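Local coordinates for fumarase E (Shigella flexneri 2a str. 2457T, PDB 3C8G), which probably adds water to fumarate to form malate, and belongs to the MtlR/FumE family, which takes in the mannitol operon repressor, at residues B[40-45]-B[76-82]; B[70-74]-B[91-95]. All coordinates share one frame; numbering follows the deposited sequence.

Both contacts use helix 70-79 of an all-helical chain, and their centres lie about 13 Å apart. Along the sequence the segments alternate: 40-45, 70-74, 76-82, 91-95. Contact 2 belongs to the start of the shared helix, where it runs antiparallel to helix 85-103; its centre is about 8 Å from the centre of the chain. Contact 1, its centre about 17 Å from that point, belongs to the helix end, where the turn after helix 29-40 packs against it. L41 CD1 of contact 1 comes within 4.1 Å of A73 O of contact 2. Helix 70-79 thus joins the interior to a part of the fold that reaches the second subunit of the homodimer.

Contact 1 (B[40-45]-B[76-82]); sequences FLPSLF and LIYALGK
A methyl group of L44, CD2, meets the two residues that flank a helix-ending glycine: it lies 3.5 Å from K82 CD and 3.8 Å from L80 CD1. Between them G81, with positive phi, is the C-prime residue of a Schellman motif that closes helix 70-79, K82 N bonding back to I77 O and G81 N to Y78 O. The partner segment is the end of helix 29-40 and the 3-10 turn 41-44 that follows it, so the contact joins the ends of two helices by side chains, without a hydrogen bond across. K82 contributes its aliphatic stem: the L44 and K82 side chains run antiparallel alongside one another, while L80 comes to the same methyl at a slant.

I77 is met by two residues of the other segment, F40 and L41. Its delta methyl CD1 sits 3.7 Å from F40 CD1, and its branch CG2 lies 3.7 Å from F40 CE1, so two neighbouring ring atoms meet two branches of one isoleucine. The ring is brought there by a first torsion of -179°, which sets F40 CG opposite the backbone nitrogen. L41 lies nearly perpendicular to I77, its CD1 being 3.8 Å from I77 CG1; L41 also touches L61, and I77 touches M83. Beyond L44, F45 and L76 reach toward each other, F45 CZ to L76 CD1.

The second subunit approaches here as well: it makes backbone hydrogen bonds with A79, packs its backbone on L80 and lays an apolar side chain on F45. At either end of the 3-10 turn a ring is covered on one face from inside the turn: S43 CB stands over the centre of the F40 ring, and L44 CB lies 4.0 Å above the plane of the F45 ring, over its centre.

Contact 2 (B[70-74]-B[91-95]); sequences IDVAL and ITHFS
S95 and D71 tie the antiparallel helices 70-79 and 85-103 together through a side-chain hydrogen bond. S95 CB passes 3.8 Å from I70 CG2 and 3.6 Å from D71 OD1; a first torsion of -170° then swings OG away from the backbone N and across to helix 70-79. There OG donates to D71 OD1 over 2.8 Å, on the syn lone pair of OD1, and also lies close to I70 CG2, at 3.1 Å. D71 OD2 is hydrogen-bonded to H99 NE2. Both oxygens of D71 are therefore engaged by helix 85-103, which probably fixes the rotation of the carboxylate.

One turn further along helix 70-79, and one turn back along helix 85-103, the contact becomes apolar. L74 straddles the branch methyl of I91: I91 CG2 is 3.5 Å from L74 CD1 and 3.9 Å from L74 CD2. T92 OG1, hydrogen-bonded to Y88 O, touches the same L74 CD1. The short segments run 165° apart in direction, their axes 10.5 Å apart at closest approach, as in a helical hairpin. Helix 29-40 flanks the pair, with L33 against I70 and I37 against L74; M83 of the connecting loop touches L74 and I91, and helix 158-166 sets T166 on I91.

Contact 1 (B[40-45]-B[76-82])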
loop_
_atom_site.group_PDB
_atom_site.type_symbol
_atom_site.label_atom_id
_atom_site.label_comp_id
_atom_site.label_asym_id
_atom_site.label_seq_id
_atom_site.Cartn_x
_atom_site.Cartn_y
_atom_site.Cartn_z
ATOM N N PHE B 40 13.208 -0.537 -6.258
ATOM C CA PHE B 40 13.203 -1.738 -5.431
ATOM C C PHE B 40 11.840 -2.407 -5.366
ATOM O O PHE B 40 11.752 -3.616 -5.396
ATOM C CB PHE B 40 13.671 -1.396 -4.014
ATOM C CG PHE B 40 13.734 -2.581 -3.076
ATOM C CD1 PHE B 40 12.650 -2.902 -2.265
ATOM C CD2 PHE B 40 14.893 -3.353 -2.983
ATOM C CE1 PHE B 40 12.714 -3.992 -1.395
ATOM C CE2 PHE B 40 14.971 -4.451 -2.122
ATOM C CZ PHE B 40 13.894 -4.769 -1.327
ATOM N N LEU B 41 10.785 -1.614 -5.274
ATOM C CA LEU B 41 9.421 -2.133 -5.089
ATOM C C LEU B 41 8.993 -3.373 -5.924
ATOM O O LEU B 41 8.371 -4.279 -5.376
ATOM C CB LEU B 41 8.402 -0.985 -5.219
ATOM C CG LEU B 41 7.760 -0.202 -4.046
ATOM C CD1 LEU B 41 8.409 -0.329 -2.653
ATOM C CD2 LEU B 41 7.601 1.272 -4.446
ATOM N N PRO B 42 9.314 -3.415 -7.244
ATOM C CA PRO B 42 9.046 -4.634 -8.045
ATOM C C PRO B 42 9.519 -5.930 -7.402
ATOM O O PRO B 42 8.876 -6.969 -7.570
ATOM C CB PRO B 42 9.837 -4.396 -9.333
ATOM C CG PRO B 42 9.902 -2.898 -9.454
ATOM C CD PRO B 42 9.892 -2.333 -8.069
ATOM N N SER B 43 10.640 -5.846 -6.684
ATOM C CA SER B 43 11.247 -6.967 -5.948
ATOM C C SER B 43 10.282 -7.655 -5.022
ATOM O O SER B 43 10.475 -8.822 -4.693
ATOM C CB SER B 43 12.381 -6.469 -5.068
ATOM O OG SER B 43 13.597 -6.680 -5.707
ATOM N N LEU B 44 9.278 -6.917 -4.562
ATOM C CA LEU B 44 8.363 -7.444 -3.573
ATOM C C LEU B 44 7.275 -8.246 -4.230
ATOM O O LEU B 44 6.488 -8.896 -3.561
ATOM C CB LEU B 44 7.698 -6.303 -2.824
ATOM C CG LEU B 44 8.630 -5.326 -2.158
ATOM C CD1 LEU B 44 7.855 -4.029 -1.968
ATOM C CD2 LEU B 44 9.127 -5.918 -0.844
ATOM N N PHE B 45 7.213 -8.164 -5.547
ATOM C CA PHE B 45 6.066 -8.658 -6.263
ATOM C C PHE B 45 6.440 -9.721 -7.293
ATOM O O PHE B 45 7.565 -9.764 -7.796
ATOM C CB PHE B 45 5.348 -7.483 -6.920
ATOM C CG PHE B 45 4.879 -6.422 -5.947
ATOM C CD1 PHE B 45 4.122 -6.760 -4.817
ATOM C CD2 PHE B 45 5.145 -5.075 -6.182
ATOM C CE1 PHE B 45 3.660 -5.770 -3.929
ATOM C CE2 PHE B 45 4.675 -4.090 -5.300
ATOM C CZ PHE B 45 3.930 -4.451 -4.177
ATOM N N LEU B 76 5.788 -0.272 3.622
ATOM C CA LEU B 76 5.456 -1.520 2.909
ATOM C C LEU B 76 6.637 -2.496 2.952
ATOM O O LEU B 76 6.478 -3.648 3.339
ATOM C CB LEU B 76 5.010 -1.261 1.460
ATOM C CG LEU B 76 3.833 -2.038 0.856
ATOM C CD1 LEU B 76 4.117 -2.433 -0.573
ATOM C CD2 LEU B 76 3.463 -3.261 1.620
ATOM N N ILE B 77 7.819 -2.020 2.577
ATOM C CA ILE B 77 9.007 -2.852 2.546
ATOM C C ILE B 77 9.323 -3.405 3.936
ATOM O O ILE B 77 9.674 -4.596 4.075
ATOM C CB ILE B 77 10.228 -2.092 2.027
ATOM C CG1 ILE B 77 9.923 -1.410 0.676
ATOM C CG2 ILE B 77 11.469 -3.022 1.991
ATOM C CD1 ILE B 77 11.061 -0.554 0.146
ATOM N N TYR B 78 9.204 -2.546 4.954
ATOM C CA TYR B 78 9.404 -2.954 6.346
ATOM C C TYR B 78 8.370 -4.048 6.724
ATOM O O TYR B 78 8.735 -5.176 6.996
ATOM C CB TYR B 78 9.364 -1.712 7.254
ATOM C CG TYR B 78 10.115 -1.822 8.587
ATOM C CD1 TYR B 78 11.344 -2.474 8.696
ATOM C CD2 TYR B 78 9.593 -1.237 9.740
ATOM C CE1 TYR B 78 12.005 -2.578 9.944
ATOM C CE2 TYR B 78 10.246 -1.325 10.969
ATOM C CZ TYR B 78 11.440 -1.987 11.072
ATOM O OH TYR B 78 12.042 -2.034 12.313
ATOM N N ALA B 79 7.088 -3.704 6.660
ATOM C CA ALA B 79 5.949 -4.620 6.835
ATOM C C ALA B 79 6.099 -6.047 6.270
ATOM O O ALA B 79 5.687 -7.030 6.899
ATOM C CB ALA B 79 4.712 -3.973 6.244
ATOM N N LEU B 80 6.677 -6.151 5.079
ATOM C CA LEU B 80 6.910 -7.446 4.467
ATOM C C LEU B 80 8.221 -8.085 4.934
ATOM O O LEU B 80 8.657 -9.101 4.377
ATOM C CB LEU B 80 6.861 -7.336 2.943
ATOM C CG LEU B 80 5.568 -6.776 2.349
ATOM C CD1 LEU B 80 5.763 -6.319 0.904
ATOM C CD2 LEU B 80 4.442 -7.781 2.475
ATOM N N GLY B 81 8.836 -7.485 5.959
ATOM C CA GLY B 81 10.071 -7.988 6.564
ATOM C C GLY B 81 11.217 -7.996 5.590
ATOM O O GLY B 81 11.968 -8.945 5.520
ATOM N N LYS B 82 11.370 -6.924 4.835
ATOM C CA LYS B 82 12.293 -6.973 3.709
ATOM C C LYS B 82 13.389 -5.926 3.751
ATOM O O LYS B 82 14.111 -5.715 2.791
ATOM C CB LYS B 82 11.525 -6.993 2.384
ATOM C CG LYS B 82 10.950 -8.377 2.094
ATOM C CD LYS B 82 10.814 -8.586 0.606
ATOM C CE LYS B 82 10.778 -10.048 0.254
ATOM N NZ LYS B 82 9.773 -10.782 1.069
#

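Contact 2 (B[70-74]-B[91-95])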
loop_
_atom_site.group_PDB
_atom_site.type_symbol
_atom_site.label_atom_id
_atom_site.label_comp_id
_atom_site.label_asym_id
_atom_site.label_seq_id
_atom_site.Cartn_x
_atom_site.Cartn_y
_atom_site.Cartn_z
ATOM N N ILE B 70 7.266 8.160 -0.324
ATOM C CA ILE B 70 8.351 7.460 0.367
ATOM C C ILE B 70 7.941 6.805 1.683
ATOM O O ILE B 70 8.411 5.739 2.011
ATOM C CB ILE B 70 9.645 8.329 0.519
ATOM C CG1 ILE B 70 10.871 7.424 0.631
ATOM C CG2 ILE B 70 9.545 9.310 1.683
ATOM C CD1 ILE B 70 12.186 8.122 0.244
ATOM N N ASP B 71 7.039 7.423 2.425
ATOM C CA ASP B 71 6.661 6.876 3.729
ATOM C C ASP B 71 5.934 5.532 3.567
ATOM O O ASP B 71 6.396 4.514 4.118
ATOM C CB ASP B 71 5.834 7.880 4.546
ATOM C CG ASP B 71 6.497 9.266 4.655
ATOM O OD1 ASP B 71 7.751 9.367 4.697
ATOM O OD2 ASP B 71 5.738 10.270 4.715
ATOM N N VAL B 72 4.832 5.513 2.799
ATOM C CA VAL B 72 4.028 4.293 2.641
ATOM C C VAL B 72 4.845 3.210 1.945
ATOM O O VAL B 72 4.809 2.036 2.348
ATOM C CB VAL B 72 2.608 4.499 1.990
ATOM C CG1 VAL B 72 2.092 5.924 2.183
ATOM C CG2 VAL B 72 2.596 4.117 0.534
ATOM N N ALA B 73 5.622 3.606 0.940
ATOM C CA ALA B 73 6.611 2.695 0.341
ATOM C C ALA B 73 7.589 2.048 1.357
ATOM O O ALA B 73 7.862 0.844 1.284
ATOM C CB ALA B 73 7.374 3.401 -0.731
ATOM N N LEU B 74 8.129 2.849 2.281
ATOM C CA LEU B 74 9.077 2.343 3.277
ATOM C C LEU B 74 8.356 1.387 4.195
ATOM O O LEU B 74 8.769 0.239 4.379
ATOM C CB LEU B 74 9.664 3.466 4.123
ATOM C CG LEU B 74 10.939 4.132 3.662
ATOM C CD1 LEU B 74 11.182 5.350 4.555
ATOM C CD2 LEU B 74 12.103 3.144 3.704
ATOM N N ILE B 91 16.237 5.930 6.590
ATOM C CA ILE B 91 15.517 6.533 5.473
ATOM C C ILE B 91 14.322 7.284 6.009
ATOM O O ILE B 91 14.022 8.377 5.567
ATOM C CB ILE B 91 15.066 5.510 4.447
ATOM C CG1 ILE B 91 16.271 4.722 3.941
ATOM C CG2 ILE B 91 14.385 6.230 3.316
ATOM C CD1 ILE B 91 15.950 3.693 2.877
ATOM N N THR B 92 13.662 6.703 6.996
ATOM C CA THR B 92 12.637 7.421 7.742
ATOM C C THR B 92 13.189 8.757 8.254
ATOM O O THR B 92 12.586 9.798 8.028
ATOM C CB THR B 92 12.089 6.542 8.875
ATOM O OG1 THR B 92 11.444 5.425 8.269
ATOM C CG2 THR B 92 11.052 7.281 9.715
ATOM N N HIS B 93 14.359 8.743 8.884
ATOM C CA HIS B 93 14.923 9.997 9.368
ATOM C C HIS B 93 15.140 11.000 8.250
ATOM O O HIS B 93 14.818 12.168 8.414
ATOM C CB HIS B 93 16.187 9.785 10.198
ATOM C CG HIS B 93 15.922 9.201 11.557
ATOM N ND1 HIS B 93 14.812 9.529 12.310
ATOM C CD2 HIS B 93 16.628 8.312 12.300
ATOM C CE1 HIS B 93 14.846 8.872 13.454
ATOM N NE2 HIS B 93 15.946 8.141 13.480
ATOM N N PHE B 94 15.659 10.561 7.111
ATOM C CA PHE B 94 15.833 11.494 5.978
ATOM C C PHE B 94 14.487 12.039 5.541
ATOM O O PHE B 94 14.408 13.158 5.062
ATOM C CB PHE B 94 16.516 10.836 4.767
ATOM C CG PHE B 94 18.009 11.016 4.731
ATOM C CD1 PHE B 94 18.849 10.193 5.496
ATOM C CD2 PHE B 94 18.579 11.974 3.919
ATOM C CE1 PHE B 94 20.191 10.337 5.481
ATOM C CE2 PHE B 94 19.963 12.119 3.872
ATOM C CZ PHE B 94 20.766 11.299 4.654
ATOM N N SER B 95 13.423 11.254 5.716
ATOM C CA SER B 95 12.108 11.688 5.232
ATOM C C SER B 95 11.478 12.657 6.222
ATOM O O SER B 95 10.953 13.718 5.845
ATOM C CB SER B 95 11.179 10.504 4.958
ATOM O OG SER B 95 10.012 10.960 4.288
#